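Local structure of protein, Family 18 Chitinase (Crocus vernus, 3SIM) at residues 94-99 / 138-143; 49-54 / 103-108. The protein belongs to the family 18 glycosyl hydrolases of plants, folds as a TIM barrel and probably binds and hydrolyses chitin. All coordinates share one frame; numbering follows the deposited sequence.

Contact 1: 94-99 / 138-143; sequences FQAASV and AECIGR
The ring of F94 reaches helix 134-150 tip first. With CG anti to the backbone N (chi1 -170°), the ring extends toward the helix, and its CZ stops 3.9 Å from C140 CB, which lies near the ring plane. The thiol follows the same edge: C140 SG is 5.2 Å from the F94 ring centroid and 89° off its normal, a sulfur-aromatic contact at the edge. Beside it, F94 CE1 touches the end of I141 at CD1, 4.2 Å away, where the two side chains run alongside each other, pointing opposite ways. A small residue suits the next meeting point, since A96 CB rests 4.0 Å from C140 SG, so the sulfur meets both the A96 methyl and the ring edge. S98 then occupies the N-cap of helix 99-116. V99, in the first turn of that helix, spreads its two methyls over polar side chains: CG2 lies 3.8 Å from E139 OE1, while CG1 comes within 3.5 Å of R143 NH2. These are van der Waals contacts; the guanidinium of R143 has its charge partner in D100, to which NH2 forms a salt bridge. W102 of helix 99-116 touches A96, C140 and I141, and F94 also meets Y126 and F137 edge-to-face. The segment 94-99 thus leads from the short hairpin strand 90-91 into helix 99-116, packing against the adjacent barrel helix 134-150.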
loop_
_atom_site.group_PDB
_atom_site.type_symbol
_atom_site.label_atom_id
_atom_site.label_comp_id
_atom_site.label_asym_id
_atom_site.label_seq_id
_atom_site.Cartn_x
_atom_site.Cartn_y
_atom_site.Cartn_z
ATOM N N PHE A 94 -0.678 11.780 -11.275
ATOM C CA PHE A 94 -0.863 10.779 -12.326
ATOM C C PHE A 94 -1.049 11.459 -13.674
ATOM O O PHE A 94 -1.908 12.255 -13.841
ATOM C CB PHE A 94 -2.043 9.820 -12.108
ATOM C CG PHE A 94 -2.069 8.657 -13.062
ATOM C CD1 PHE A 94 -1.445 7.498 -12.754
ATOM C CD2 PHE A 94 -2.667 8.735 -14.293
ATOM C CE1 PHE A 94 -1.432 6.470 -13.620
ATOM C CE2 PHE A 94 -2.646 7.659 -15.132
ATOM C CZ PHE A 94 -2.021 6.555 -14.791
ATOM N N GLN A 95 -0.204 11.089 -14.608
ATOM C CA GLN A 95 -0.213 11.624 -15.945
ATOM C C GLN A 95 0.071 10.579 -17.015
ATOM O O GLN A 95 1.084 9.950 -16.957
ATOM C CB GLN A 95 0.836 12.731 -16.086
ATOM C CG GLN A 95 0.954 13.707 -14.965
ATOM C CD GLN A 95 1.897 14.821 -15.274
ATOM O OE1 GLN A 95 1.850 15.385 -16.322
ATOM N NE2 GLN A 95 2.754 15.130 -14.359
ATOM N N ALA A 96 -0.845 10.429 -17.968
ATOM C CA ALA A 96 -0.646 9.584 -19.138
ATOM C C ALA A 96 -0.750 10.335 -20.480
ATOM O O ALA A 96 -1.688 11.049 -20.719
ATOM C CB ALA A 96 -1.564 8.441 -19.133
ATOM N N ALA A 97 0.260 10.191 -21.321
ATOM C CA ALA A 97 0.242 10.736 -22.671
ATOM C C ALA A 97 -0.788 10.061 -23.602
ATOM O O ALA A 97 -1.436 10.707 -24.359
ATOM C CB ALA A 97 1.585 10.768 -23.259
ATOM N N SER A 98 -0.893 8.750 -23.475
ATOM C CA SER A 98 -1.981 7.940 -23.964
ATOM C C SER A 98 -2.071 6.706 -23.087
ATOM O O SER A 98 -1.118 6.349 -22.517
ATOM C CB SER A 98 -1.766 7.487 -25.407
ATOM O OG SER A 98 -0.638 6.710 -25.565
ATOM N N VAL A 99 -3.208 6.050 -23.091
ATOM C CA VAL A 99 -3.352 4.837 -22.335
ATOM C C VAL A 99 -2.386 3.744 -22.823
ATOM O O VAL A 99 -1.761 3.103 -22.026
ATOM C CB VAL A 99 -4.781 4.330 -22.338
ATOM C CG1 VAL A 99 -4.857 3.004 -21.780
ATOM C CG2 VAL A 99 -5.701 5.277 -21.594
ATOM N N ALA A 138 -8.338 4.502 -14.491
ATOM C CA ALA A 138 -8.886 3.175 -14.358
ATOM C C ALA A 138 -8.379 2.189 -15.426
ATOM O O ALA A 138 -8.031 1.119 -15.112
ATOM C CB ALA A 138 -10.395 3.216 -14.337
ATOM N N GLU A 139 -8.358 2.633 -16.661
ATOM C CA GLU A 139 -7.866 1.888 -17.790
ATOM C C GLU A 139 -6.371 1.579 -17.740
ATOM O O GLU A 139 -6.056 0.478 -17.910
ATOM C CB GLU A 139 -8.148 2.593 -19.105
ATOM C CG GLU A 139 -9.447 2.390 -19.726
ATOM C CD GLU A 139 -9.658 3.247 -21.000
ATOM O OE1 GLU A 139 -8.864 3.148 -21.956
ATOM O OE2 GLU A 139 -10.629 4.006 -21.004
ATOM N N CYS A 140 -5.526 2.553 -17.422
ATOM C CA CYS A 140 -4.111 2.352 -17.296
ATOM C C CYS A 140 -3.773 1.327 -16.180
ATOM O O CYS A 140 -3.097 0.366 -16.445
ATOM C CB CYS A 140 -3.413 3.684 -16.972
ATOM S SG CYS A 140 -3.131 4.882 -18.292
ATOM N N ILE A 141 -4.278 1.557 -14.979
ATOM C CA ILE A 141 -4.047 0.664 -13.877
ATOM C C ILE A 141 -4.669 -0.722 -14.072
ATOM O O ILE A 141 -4.054 -1.685 -13.770
ATOM C CB ILE A 141 -4.440 1.250 -12.501
ATOM C CG1 ILE A 141 -3.821 2.629 -12.320
ATOM C CG2 ILE A 141 -4.098 0.310 -11.367
ATOM C CD1 ILE A 141 -2.380 2.630 -12.233
ATOM N N GLY A 142 -5.898 -0.750 -14.558
ATOM C CA GLY A 142 -6.590 -2.000 -14.813
ATOM C C GLY A 142 -5.845 -2.852 -15.835
ATOM O O GLY A 142 -5.570 -3.952 -15.544
ATOM N N ARG A 143 -5.427 -2.280 -16.960
ATOM C CA ARG A 143 -4.639 -3.008 -17.937
ATOM C C ARG A 143 -3.284 -3.481 -17.367
ATOM O O ARG A 143 -2.943 -4.566 -17.549
ATOM C CB ARG A 143 -4.466 -2.238 -19.253
ATOM C CG ARG A 143 -5.690 -2.256 -20.146
ATOM C CD ARG A 143 -5.601 -1.341 -21.363
ATOM N NE ARG A 143 -4.502 -1.626 -22.245
ATOM C CZ ARG A 143 -4.226 -0.959 -23.351
ATOM N NH1 ARG A 143 -3.189 -1.304 -24.059
ATOM N NH2 ARG A 143 -4.961 0.046 -23.722
#

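Contact 2: 49-54 / 103-108; sequences NGKFNV and VSNAVT. With ACT (acetate ion), chain C.
The side-chain amide of N105 grips the turn at N49-K51 from helix 99-116, one of the outer helices of the TIM barrel. Its ND2 donates to N49 O at 3.1 Å, nearly straight (167° at the hydrogen) and within the amide's own plane. The other end of the amide accepts from K51: NZ stands 3.2 Å from N105 OD1, above the carbonyl plane, and the lysine reaches it by bending at its last torsion (chi4 -72°) after an extended run. A water accepts from both N49 ND2 and N105 ND2, bridging two amides whose planes stand 88° apart, while N49 OD1 accepts from A97 N. An alanine in place of N105 would probably leave N49 O and the K51 ammonium without these side-chain partners, and the water without one of its two donors. Glycine suits position 50: at these backbone angles a CB would collide with the carbonyl O of N49, and it would also press on N105 and A106. G50 O lies 3.2 Å from A106 CA in a CA-H...O contact. On the buried side the small A106 gives the F52 ring room, its CB lying 3.9 Å from F52 CE2, near the plane of the ring at its edge.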
loop_
_atom_site.group_PDB
_atom_site.type_symbol
_atom_site.label_atom_id
_atom_site.label_comp_id
_atom_site.label_asym_id
_atom_site.label_seq_id
_atom_site.Cartn_x
_atom_site.Cartn_y
_atom_site.Cartn_z
ATOM N N ASN A 49 5.731 9.255 -18.234
ATOM C CA ASN A 49 4.731 8.484 -18.925
ATOM C C ASN A 49 4.789 6.948 -18.641
ATOM O O ASN A 49 4.819 6.189 -19.519
ATOM C CB ASN A 49 4.749 8.795 -20.425
ATOM C CG ASN A 49 3.510 8.305 -21.146
ATOM O OD1 ASN A 49 2.455 8.406 -20.622
ATOM N ND2 ASN A 49 3.668 7.734 -22.315
ATOM N N GLY A 50 4.847 6.555 -17.381
ATOM C CA GLY A 50 4.893 5.177 -16.994
ATOM C C GLY A 50 6.243 4.448 -17.028
ATOM O O GLY A 50 6.263 3.277 -16.871
ATOM N N LYS A 51 7.343 5.166 -17.187
ATOM C CA LYS A 51 8.624 4.571 -16.975
ATOM C C LYS A 51 9.044 4.639 -15.498
ATOM O O LYS A 51 9.542 5.605 -15.070
ATOM C CB LYS A 51 9.661 5.211 -17.889
ATOM C CG LYS A 51 9.385 5.090 -19.360
ATOM C CD LYS A 51 10.440 5.714 -20.181
ATOM C CE LYS A 51 10.165 5.701 -21.613
ATOM N NZ LYS A 51 10.260 4.452 -22.299
ATOM N N PHE A 52 8.843 3.570 -14.769
ATOM C CA PHE A 52 9.104 3.563 -13.351
ATOM C C PHE A 52 10.572 3.599 -12.946
ATOM O O PHE A 52 11.352 2.915 -13.485
ATOM C CB PHE A 52 8.331 2.422 -12.715
ATOM C CG PHE A 52 6.875 2.700 -12.647
ATOM C CD1 PHE A 52 6.338 3.364 -11.553
ATOM C CD2 PHE A 52 6.068 2.434 -13.707
ATOM C CE1 PHE A 52 5.012 3.677 -11.512
ATOM C CE2 PHE A 52 4.762 2.763 -13.681
ATOM C CZ PHE A 52 4.227 3.371 -12.559
ATOM N N ASN A 53 10.866 4.416 -11.967
ATOM C CA ASN A 53 12.097 4.470 -11.239
ATOM C C ASN A 53 11.918 4.068 -9.758
ATOM O O ASN A 53 10.867 4.188 -9.255
ATOM C CB ASN A 53 12.711 5.867 -11.356
ATOM C CG ASN A 53 13.356 6.113 -12.691
ATOM O OD1 ASN A 53 14.185 5.381 -13.099
ATOM N ND2 ASN A 53 12.953 7.126 -13.352
ATOM N N VAL A 54 12.972 3.575 -9.135
ATOM C CA VAL A 54 13.002 3.104 -7.774
ATOM C C VAL A 54 13.337 4.234 -6.765
ATOM O O VAL A 54 14.365 4.740 -6.840
ATOM C CB VAL A 54 13.995 1.933 -7.634
ATOM C CG1 VAL A 54 14.344 1.651 -6.215
ATOM C CG2 VAL A 54 13.483 0.699 -8.300
ATOM N N VAL A 103 0.748 2.213 -20.467
ATOM C CA VAL A 103 0.685 0.810 -20.153
ATOM C C VAL A 103 1.921 0.038 -20.697
ATOM O O VAL A 103 2.542 -0.664 -19.988
ATOM C CB VAL A 103 -0.608 0.171 -20.675
ATOM C CG1 VAL A 103 -0.540 -1.301 -20.570
ATOM C CG2 VAL A 103 -1.801 0.694 -19.939
ATOM N N SER A 104 2.313 0.294 -21.933
ATOM C CA SER A 104 3.483 -0.368 -22.486
ATOM C C SER A 104 4.755 -0.060 -21.673
ATOM O O SER A 104 5.477 -0.945 -21.330
ATOM C CB SER A 104 3.676 0.043 -23.936
ATOM O OG SER A 104 4.889 -0.409 -24.395
ATOM N N ASN A 105 4.952 1.211 -21.339
ATOM C CA ASN A 105 6.078 1.612 -20.511
ATOM C C ASN A 105 6.054 1.007 -19.085
ATOM O O ASN A 105 7.048 0.571 -18.609
ATOM C CB ASN A 105 6.247 3.122 -20.433
ATOM C CG ASN A 105 6.647 3.781 -21.784
ATOM O OD1 ASN A 105 7.298 3.208 -22.572
ATOM N ND2 ASN A 105 6.240 4.994 -21.965
ATOM N N ALA A 106 4.877 1.010 -18.470
ATOM C CA ALA A 106 4.655 0.488 -17.148
ATOM C C ALA A 106 4.914 -1.038 -17.029
ATOM O O ALA A 106 5.598 -1.450 -16.164
ATOM C CB ALA A 106 3.238 0.848 -16.686
ATOM N N VAL A 107 4.378 -1.803 -17.963
ATOM C CA VAL A 107 4.603 -3.220 -18.021
ATOM C C VAL A 107 6.102 -3.537 -18.212
ATOM O O VAL A 107 6.604 -4.293 -17.502
ATOM C CB VAL A 107 3.685 -3.979 -19.085
ATOM C CG1 VAL A 107 4.008 -5.405 -19.173
ATOM C CG2 VAL A 107 2.193 -3.824 -18.791
ATOM N N THR A 108 6.779 -2.887 -19.123
ATOM C CA THR A 108 8.199 -3.163 -19.304
ATOM C C THR A 108 9.063 -2.832 -18.072
ATOM O O THR A 108 9.703 -3.665 -17.559
ATOM C CB THR A 108 8.729 -2.382 -20.520
ATOM O OG1 THR A 108 8.050 -2.804 -21.688
ATOM C CG2 THR A 108 10.198 -2.569 -20.658
HETATM C C ACT C . 13.587 7.505 -17.020
HETATM O O ACT C . 13.006 8.071 -17.977
HETATM O OXT ACT C . 14.057 8.287 -16.156
HETATM C CH3 ACT C . 13.695 5.996 -16.916
HETATM O O HOH W 1 6.545 7.558 -23.791
#

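After strands 2-7 and 28-37 the chain reaches 49-54, a turn ending in strand 53-54, which pairs antiparallel with strand 28-37. It passes through helix 63-72 and strand 76-83 to the hairpin 86-91 and segment 94-99, then enters helix 99-116, where 103-108 closes the loop of contact 2. Strand 121-125 leads on to helix 134-150, where 138-143 closes contact 1. The two loops therefore cross rather than nest. They also touch: N49 OD1 lies 2.9 Å from A97 N, a probable hydrogen bond, and V103 packs on R143. Helix 99-116 joins them, bordered by the 49-54 turn and by helix 134-150.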